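Local coordinates for arginine decarboxylase (Campylobacter jejuni subsp. jejuni, PDB 3NZP), which probably catalyses the pyridoxal-5'-phosphate-dependent decarboxylation of arginine to agmatine, a step in polyamine biosynthesis, at residues G77-V82 with P315-E320; D103-L108 with E125-T130; N152-I157 with K177-L182. All blocks are in the same frame, centred on the assembly; numbering follows the deposited sequence.

Contact 1. Residues G77-V82 with P315-E320; sequences GGFNAV and PDIFIE. With PLP (pyridoxal-5'-phosphate), chain E.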
# COMPACT_ATOMS: atom_id res chain seq x y z
N GLY B 77 -12.92 12.40 37.33
CA GLY B 77 -12.40 11.20 36.70
C GLY B 77 -10.96 11.38 36.27
O GLY B 77 -10.49 12.51 36.09
N GLY B 78 -10.27 10.26 36.10
CA GLY B 78 -8.88 10.32 35.68
C GLY B 78 -8.73 10.20 34.18
O GLY B 78 -9.70 9.94 33.46
N PHE B 79 -7.49 10.39 33.71
CA PHE B 79 -7.16 10.31 32.30
C PHE B 79 -5.98 9.41 32.04
O PHE B 79 -5.04 9.37 32.83
CB PHE B 79 -6.84 11.69 31.75
CG PHE B 79 -6.18 11.68 30.41
CD1 PHE B 79 -4.80 11.72 30.29
CD2 PHE B 79 -6.95 11.62 29.25
CE1 PHE B 79 -4.18 11.71 29.04
CE2 PHE B 79 -6.35 11.61 28.00
CZ PHE B 79 -4.96 11.66 27.89
N ASN B 80 -6.02 8.69 30.93
CA ASN B 80 -4.95 7.79 30.55
C ASN B 80 -4.84 7.66 29.04
O ASN B 80 -5.86 7.54 28.34
CB ASN B 80 -5.17 6.42 31.18
CG ASN B 80 -3.93 5.90 31.88
OD1 ASN B 80 -3.85 5.93 33.11
ND2 ASN B 80 -2.95 5.44 31.09
N ALA B 81 -3.61 7.66 28.55
CA ALA B 81 -3.32 7.54 27.13
C ALA B 81 -2.77 6.16 26.78
O ALA B 81 -1.99 5.58 27.53
CB ALA B 81 -2.32 8.60 26.71
N VAL B 82 -3.19 5.63 25.64
CA VAL B 82 -2.70 4.33 25.21
C VAL B 82 -2.20 4.43 23.77
O VAL B 82 -2.78 5.16 22.96
CB VAL B 82 -3.81 3.28 25.30
CG1 VAL B 82 -3.24 1.91 25.00
CG2 VAL B 82 -4.43 3.29 26.68
N PRO B 315 -16.68 9.09 34.63
CA PRO B 315 -15.79 8.02 34.14
C PRO B 315 -14.33 8.41 33.93
O PRO B 315 -13.97 9.58 33.90
CB PRO B 315 -16.46 7.61 32.83
CG PRO B 315 -16.99 8.92 32.33
CD PRO B 315 -17.63 9.49 33.57
N ASP B 316 -13.47 7.40 33.81
CA ASP B 316 -12.06 7.64 33.57
C ASP B 316 -11.89 7.75 32.07
O ASP B 316 -12.41 6.94 31.32
CB ASP B 316 -11.21 6.50 34.11
CG ASP B 316 -11.00 6.60 35.62
OD1 ASP B 316 -10.80 5.55 36.27
OD2 ASP B 316 -11.03 7.74 36.15
N ILE B 317 -11.16 8.77 31.64
CA ILE B 317 -10.97 8.97 30.22
C ILE B 317 -9.79 8.18 29.68
O ILE B 317 -8.70 8.24 30.23
CB ILE B 317 -10.75 10.45 29.93
CG1 ILE B 317 -11.97 11.25 30.39
CG2 ILE B 317 -10.47 10.64 28.45
CD1 ILE B 317 -11.81 12.74 30.29
N PHE B 318 -10.03 7.43 28.61
CA PHE B 318 -8.98 6.64 27.95
C PHE B 318 -8.97 6.94 26.45
O PHE B 318 -9.99 6.73 25.78
CB PHE B 318 -9.23 5.15 28.12
CG PHE B 318 -8.54 4.53 29.29
CD1 PHE B 318 -8.96 4.80 30.58
CD2 PHE B 318 -7.46 3.68 29.10
CE1 PHE B 318 -8.32 4.23 31.67
CE2 PHE B 318 -6.81 3.11 30.19
CZ PHE B 318 -7.24 3.38 31.47
N ILE B 319 -7.85 7.43 25.93
CA ILE B 319 -7.76 7.70 24.49
C ILE B 319 -6.65 6.84 23.88
O ILE B 319 -5.64 6.56 24.53
CB ILE B 319 -7.44 9.17 24.17
CG1 ILE B 319 -6.05 9.52 24.67
CG2 ILE B 319 -8.43 10.09 24.82
CD1 ILE B 319 -5.59 10.85 24.18
N GLU B 320 -6.85 6.40 22.64
CA GLU B 320 -5.85 5.58 21.96
C GLU B 320 -5.38 6.28 20.68
O GLU B 320 -5.36 5.70 19.60
CB GLU B 320 -6.42 4.19 21.64
CG GLU B 320 -7.08 3.49 22.83
CD GLU B 320 -7.62 2.09 22.49
OE1 GLU B 320 -8.06 1.87 21.34
OE2 GLU B 320 -7.63 1.21 23.39
N1 PLP E . -7.86 2.44 18.51
C2 PLP E . -8.21 1.32 17.86
C2A PLP E . -9.12 0.33 18.54
C3 PLP E . -7.71 1.07 16.55
O3 PLP E . -8.06 -0.08 15.88
C4 PLP E . -6.84 2.07 15.94
C4A PLP E . -6.29 1.87 14.58
C5 PLP E . -6.51 3.25 16.71
C6 PLP E . -7.06 3.39 17.99
C5A PLP E . -5.59 4.35 16.15
O4P PLP E . -6.35 5.49 15.72
P PLP E . -5.31 6.61 15.16
O1P PLP E . -6.03 7.88 14.99
O2P PLP E . -4.10 6.84 16.19
O3P PLP E . -4.72 6.15 13.75

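Contact 2. Residues D103-L108 with E125-T130; sequences DYNYGL and EGAPIT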
# COMPACT_ATOMS: atom_id res chain seq x y z
N ASP B 103 6.73 7.92 32.84
CA ASP B 103 6.35 8.88 33.86
C ASP B 103 4.88 9.27 33.74
O ASP B 103 4.31 9.82 34.69
CB ASP B 103 7.23 10.12 33.74
CG ASP B 103 8.62 9.91 34.31
OD1 ASP B 103 9.56 10.61 33.84
OD2 ASP B 103 8.77 9.06 35.21
N TYR B 104 4.27 8.99 32.60
CA TYR B 104 2.88 9.34 32.38
C TYR B 104 1.95 8.14 32.44
O TYR B 104 0.73 8.25 32.27
CB TYR B 104 2.75 10.02 31.02
CG TYR B 104 3.59 11.26 30.90
CD1 TYR B 104 3.06 12.52 31.20
CD2 TYR B 104 4.92 11.19 30.49
CE1 TYR B 104 3.83 13.67 31.09
CE2 TYR B 104 5.70 12.34 30.39
CZ TYR B 104 5.14 13.58 30.68
OH TYR B 104 5.90 14.71 30.52
N ASN B 105 2.55 6.97 32.70
CA ASN B 105 1.79 5.73 32.78
C ASN B 105 1.12 5.44 31.44
O ASN B 105 0.01 4.90 31.38
CB ASN B 105 0.75 5.81 33.87
CG ASN B 105 0.22 4.45 34.25
OD1 ASN B 105 -0.98 4.27 34.46
ND2 ASN B 105 1.13 3.48 34.35
N TYR B 106 1.81 5.82 30.36
CA TYR B 106 1.33 5.64 29.00
C TYR B 106 1.28 4.14 28.70
O TYR B 106 2.25 3.42 28.90
CB TYR B 106 2.29 6.35 28.04
CG TYR B 106 1.65 6.87 26.77
CD1 TYR B 106 1.10 6.00 25.84
CD2 TYR B 106 1.60 8.23 26.50
CE1 TYR B 106 0.52 6.47 24.67
CE2 TYR B 106 1.02 8.72 25.33
CZ TYR B 106 0.48 7.83 24.42
OH TYR B 106 -0.10 8.29 23.24
N GLY B 107 0.13 3.67 28.23
CA GLY B 107 -0.03 2.26 27.94
C GLY B 107 0.18 1.86 26.49
O GLY B 107 0.60 2.68 25.67
N LEU B 108 -0.12 0.61 26.18
CA LEU B 108 0.03 0.08 24.83
C LEU B 108 -1.22 -0.67 24.41
O LEU B 108 -1.88 -1.33 25.22
CB LEU B 108 1.24 -0.86 24.74
CG LEU B 108 2.64 -0.25 24.78
CD1 LEU B 108 3.70 -1.34 24.78
CD2 LEU B 108 2.82 0.63 23.57
N GLU B 125 5.47 -2.25 33.46
CA GLU B 125 4.59 -2.92 34.41
C GLU B 125 3.74 -1.89 35.14
O GLU B 125 4.26 -0.90 35.67
CB GLU B 125 5.42 -3.72 35.43
CG GLU B 125 6.01 -5.03 34.90
CD GLU B 125 5.21 -6.25 35.33
OE1 GLU B 125 5.58 -7.38 34.95
OE2 GLU B 125 4.20 -6.07 36.05
N GLY B 126 2.44 -2.09 35.15
CA GLY B 126 1.58 -1.15 35.82
C GLY B 126 0.77 -0.33 34.84
O GLY B 126 -0.38 0.05 35.13
N ALA B 127 1.35 -0.05 33.68
CA ALA B 127 0.66 0.70 32.64
C ALA B 127 -0.37 -0.22 32.03
O ALA B 127 -0.18 -1.45 32.01
CB ALA B 127 1.63 1.18 31.59
N PRO B 128 -1.48 0.34 31.53
CA PRO B 128 -2.53 -0.47 30.92
C PRO B 128 -2.19 -0.99 29.53
O PRO B 128 -1.44 -0.37 28.76
CB PRO B 128 -3.72 0.48 30.92
CG PRO B 128 -3.08 1.79 30.63
CD PRO B 128 -1.82 1.77 31.48
N ILE B 129 -2.73 -2.16 29.22
CA ILE B 129 -2.53 -2.77 27.92
C ILE B 129 -3.91 -3.15 27.46
O ILE B 129 -4.57 -3.99 28.09
CB ILE B 129 -1.64 -4.03 28.02
CG1 ILE B 129 -0.20 -3.62 28.34
CG2 ILE B 129 -1.65 -4.79 26.70
CD1 ILE B 129 0.73 -4.79 28.46
N THR B 130 -4.40 -2.50 26.41
CA THR B 130 -5.72 -2.84 25.89
C THR B 130 -5.50 -3.77 24.71
O THR B 130 -4.45 -3.71 24.05
CB THR B 130 -6.52 -1.59 25.44
OG1 THR B 130 -5.70 -0.75 24.62
CG2 THR B 130 -7.03 -0.80 26.64

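Contact 3. Residues N152-I157 with K177-L182; sequences NITLTI and KPNIGL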
# COMPACT_ATOMS: atom_id res chain seq x y z
N ASN B 152 -1.33 -4.97 33.64
CA ASN B 152 -2.65 -4.39 33.74
C ASN B 152 -3.31 -4.53 32.37
O ASN B 152 -3.46 -3.54 31.65
CB ASN B 152 -2.51 -2.94 34.13
CG ASN B 152 -3.84 -2.25 34.24
OD1 ASN B 152 -3.90 -1.06 34.54
ND2 ASN B 152 -4.92 -2.99 34.00
N ILE B 153 -3.71 -5.74 32.01
CA ILE B 153 -4.31 -5.98 30.70
C ILE B 153 -5.83 -6.01 30.71
O ILE B 153 -6.45 -6.45 31.67
CB ILE B 153 -3.75 -7.28 30.08
CG1 ILE B 153 -4.27 -7.44 28.65
CG2 ILE B 153 -4.14 -8.48 30.92
CD1 ILE B 153 -3.65 -8.61 27.90
N THR B 154 -6.42 -5.50 29.62
CA THR B 154 -7.87 -5.46 29.45
C THR B 154 -8.21 -6.05 28.09
O THR B 154 -7.74 -5.56 27.06
CB THR B 154 -8.42 -4.00 29.48
OG1 THR B 154 -8.20 -3.41 30.77
CG2 THR B 154 -9.91 -3.97 29.17
N LEU B 155 -9.03 -7.10 28.07
CA LEU B 155 -9.44 -7.71 26.80
C LEU B 155 -10.75 -7.10 26.37
O LEU B 155 -11.77 -7.27 27.03
CB LEU B 155 -9.63 -9.22 26.97
CG LEU B 155 -8.47 -10.14 26.60
CD1 LEU B 155 -7.14 -9.51 26.89
CD2 LEU B 155 -8.65 -11.43 27.36
N THR B 156 -10.74 -6.37 25.26
CA THR B 156 -11.96 -5.76 24.76
C THR B 156 -12.72 -6.72 23.83
O THR B 156 -12.23 -7.06 22.75
CB THR B 156 -11.64 -4.46 24.01
OG1 THR B 156 -11.01 -3.53 24.90
CG2 THR B 156 -12.90 -3.83 23.46
N ILE B 157 -13.92 -7.14 24.25
CA ILE B 157 -14.77 -8.05 23.47
C ILE B 157 -15.39 -7.38 22.25
O ILE B 157 -15.91 -6.27 22.34
CB ILE B 157 -15.93 -8.64 24.35
CG1 ILE B 157 -15.40 -9.76 25.23
CG2 ILE B 157 -17.05 -9.19 23.49
CD1 ILE B 157 -14.47 -9.28 26.29
N LYS B 177 -7.02 -12.86 36.57
CA LYS B 177 -7.77 -12.79 35.33
C LYS B 177 -7.74 -11.37 34.77
O LYS B 177 -7.69 -10.39 35.51
CB LYS B 177 -9.22 -13.26 35.53
CG LYS B 177 -9.71 -13.29 36.98
CD LYS B 177 -11.12 -13.89 37.12
CE LYS B 177 -11.19 -15.35 36.66
NZ LYS B 177 -10.27 -16.25 37.42
N PRO B 178 -7.72 -11.26 33.43
CA PRO B 178 -7.68 -9.95 32.80
C PRO B 178 -8.97 -9.16 32.96
O PRO B 178 -10.02 -9.71 33.33
CB PRO B 178 -7.38 -10.28 31.34
CG PRO B 178 -8.04 -11.61 31.16
CD PRO B 178 -7.71 -12.34 32.43
N ASN B 179 -8.88 -7.86 32.72
CA ASN B 179 -10.04 -7.01 32.81
C ASN B 179 -10.79 -7.15 31.51
O ASN B 179 -10.19 -7.30 30.45
CB ASN B 179 -9.62 -5.56 32.98
CG ASN B 179 -9.36 -5.23 34.41
OD1 ASN B 179 -8.74 -4.20 34.72
ND2 ASN B 179 -9.84 -6.09 35.31
N ILE B 180 -12.11 -7.10 31.60
CA ILE B 180 -12.93 -7.24 30.41
C ILE B 180 -13.43 -5.89 29.91
O ILE B 180 -13.89 -5.06 30.69
CB ILE B 180 -14.12 -8.15 30.71
CG1 ILE B 180 -13.61 -9.57 31.01
CG2 ILE B 180 -15.08 -8.12 29.55
CD1 ILE B 180 -14.69 -10.56 31.41
N GLY B 181 -13.31 -5.65 28.61
CA GLY B 181 -13.79 -4.40 28.04
C GLY B 181 -14.85 -4.69 27.01
O GLY B 181 -14.78 -5.72 26.33
N LEU B 182 -15.85 -3.82 26.87
CA LEU B 182 -16.90 -4.07 25.87
C LEU B 182 -16.90 -2.98 24.80
O LEU B 182 -17.04 -1.80 25.11
CB LEU B 182 -18.29 -4.14 26.53
CG LEU B 182 -18.53 -5.25 27.54
CD1 LEU B 182 -19.99 -5.23 27.96
CD2 LEU B 182 -18.19 -6.60 26.93

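Contact 1. Residues G77-V82 with P315-E320
G78 N donates to D316 OD2 at 2.6 Å, meeting the carboxylate oxygen on its anti side and 22° out of the carboxylate plane. From there the two strands run parallel in a ladder: I317 N to G78 O, N80 N to I317 O, I319 N to N80 O and V82 N to I319 O. On the face carrying F79, A81, I317 and I319, the F79 CG is anti to the backbone N (chi1 166°), and the ring offers its edge to the isoleucines, with I319 CD1 in the ring plane, 3.8 Å from F79 CZ. Helices 52-72 and 292-309 cover this side. The other face holds a CH-pi contact: N80 CB sits over the centre of the F318 ring, 3.8 Å from its centroid, the amide and ring planes nearly parallel at 16°, while N80 ND2 binds N105 O. Beyond the last rung, E320 CG packs on V82 CB, and E320 OE1 reaches N1 of the cofactor at 2.9 Å; E320 OE2 is held by N270 ND2. The placement is consistent with a protonated pyridine nitrogen. Pairing of the first and last strands closes the TIM barrel, whose C-terminal end holds the pyridoxal phosphate, as in fold-type III decarboxylases.

Contact 2. Residues D103-L108 with E125-T130
G126 O lies 3.8 Å from N105 ND2, too far for a hydrogen bond, where the N105 amide reaches over the turn that leads into strand 128-131. At A127 the segments draw together. The methyl group is directed at the other segment and touches two polar atoms, lying 3.6 Å from N105 ND2 and equally far from Y106 O, while ND2 also lies 3.3 Å from A127 CA. In the N105 side chain CG is anti to the backbone N (chi1 -164°), which brings it to 4.1 Å from A127 CA. P128 follows with its CD, 3.6 Å from N105 O. P128 O then receives L108 N at 3.1 Å and has G107 CA, which bears no side chain, close against it. This bond belongs to the parallel pairing between the two strands of a beta-alpha-beta unit whose helix, 113-122, connects them; they are neighbours in the TIM barrel. I129 is bridged to L108, and its CA approaches L108 O to 3.1 Å. Both side chains turn to the outer face of the barrel, where L108 packs on L97 and V98 of helix 91-100. The last residue, T130, uses its backbone N to bind the same L108 O at 3.0 Å.

Contact 3. Residues N152-I157 with K177-L182
The beta-alpha-beta unit formed by strand 152-157, helix 160-170 and strand 179-183 sets I153-I157 beside P178-L182, the short strands running parallel with their axes 31° apart. Four backbone bonds join them: N179 N to I153 O at 3.0 Å, L155 N to N179 O, G181 N to L155 O and I157 N to G181 O. They differ in geometry, since N179 O points almost straight at L155 N, whereas G181 N stands well above the plane of the L155 carbonyl, 43° out of it. The two acceptors of the second strand are also approached by CA-H groups, N179 O by T154 CA and G181 O by T156 CA.

Side chains alternate between the interior of the TIM barrel and the layer of helices around it. Inside, T154 OG1 lies 3.4 Å from N179 CB. This OG1 is anti to the carbonyl carbon (chi1 -64°), and the methyl CG2 of T154, anti to the backbone N, comes to 3.8 Å from G181 N. G181 has no side chain, and the CG2 methyls of T154 and T156 lie near its main-chain atoms. N152 and N179 bring their amides to the same end, the planes almost perpendicular, but the gap between N152 ND2 and N179 OD1 is 4.1 Å and no bond is formed.

Toward the helices the contacts are apolar. I153 CG2 lies 3.7 Å from P178 CB, the two side chains side by side, and L155 CD2 meets P178 CG across the contact. I157 reaches back with CD1 to I180 CG2 at 3.5 Å and places its CB against L182 CD2. L163 and I166 of helix 160-170 cover I157, and L218 of helix 208-220 packs on I180.

How the contacts relate
The three contacts are successive stations round one parallel barrel: contact 1 pairs its first and eighth strands, contact 2 its second and third, contact 3 its fourth and fifth. Backbone bonds tie neighbours together, with A81 O to G107 N at 2.9 Å between contacts 1 and 2, and I129 O to T154 N at 2.8 Å between contacts 2 and 3. Contacts 1 and 3 do not touch; their centres are about 15 Å apart. Contacts 1 and 2 also meet through side chains, T130 OG1 lying 3.0 Å from E320 OE2, so contact 2 supplies a second-shell partner to the glutamate at the cofactor ring nitrogen. The side chain of T156 in contact 3 is about 7 Å from the bound PLP.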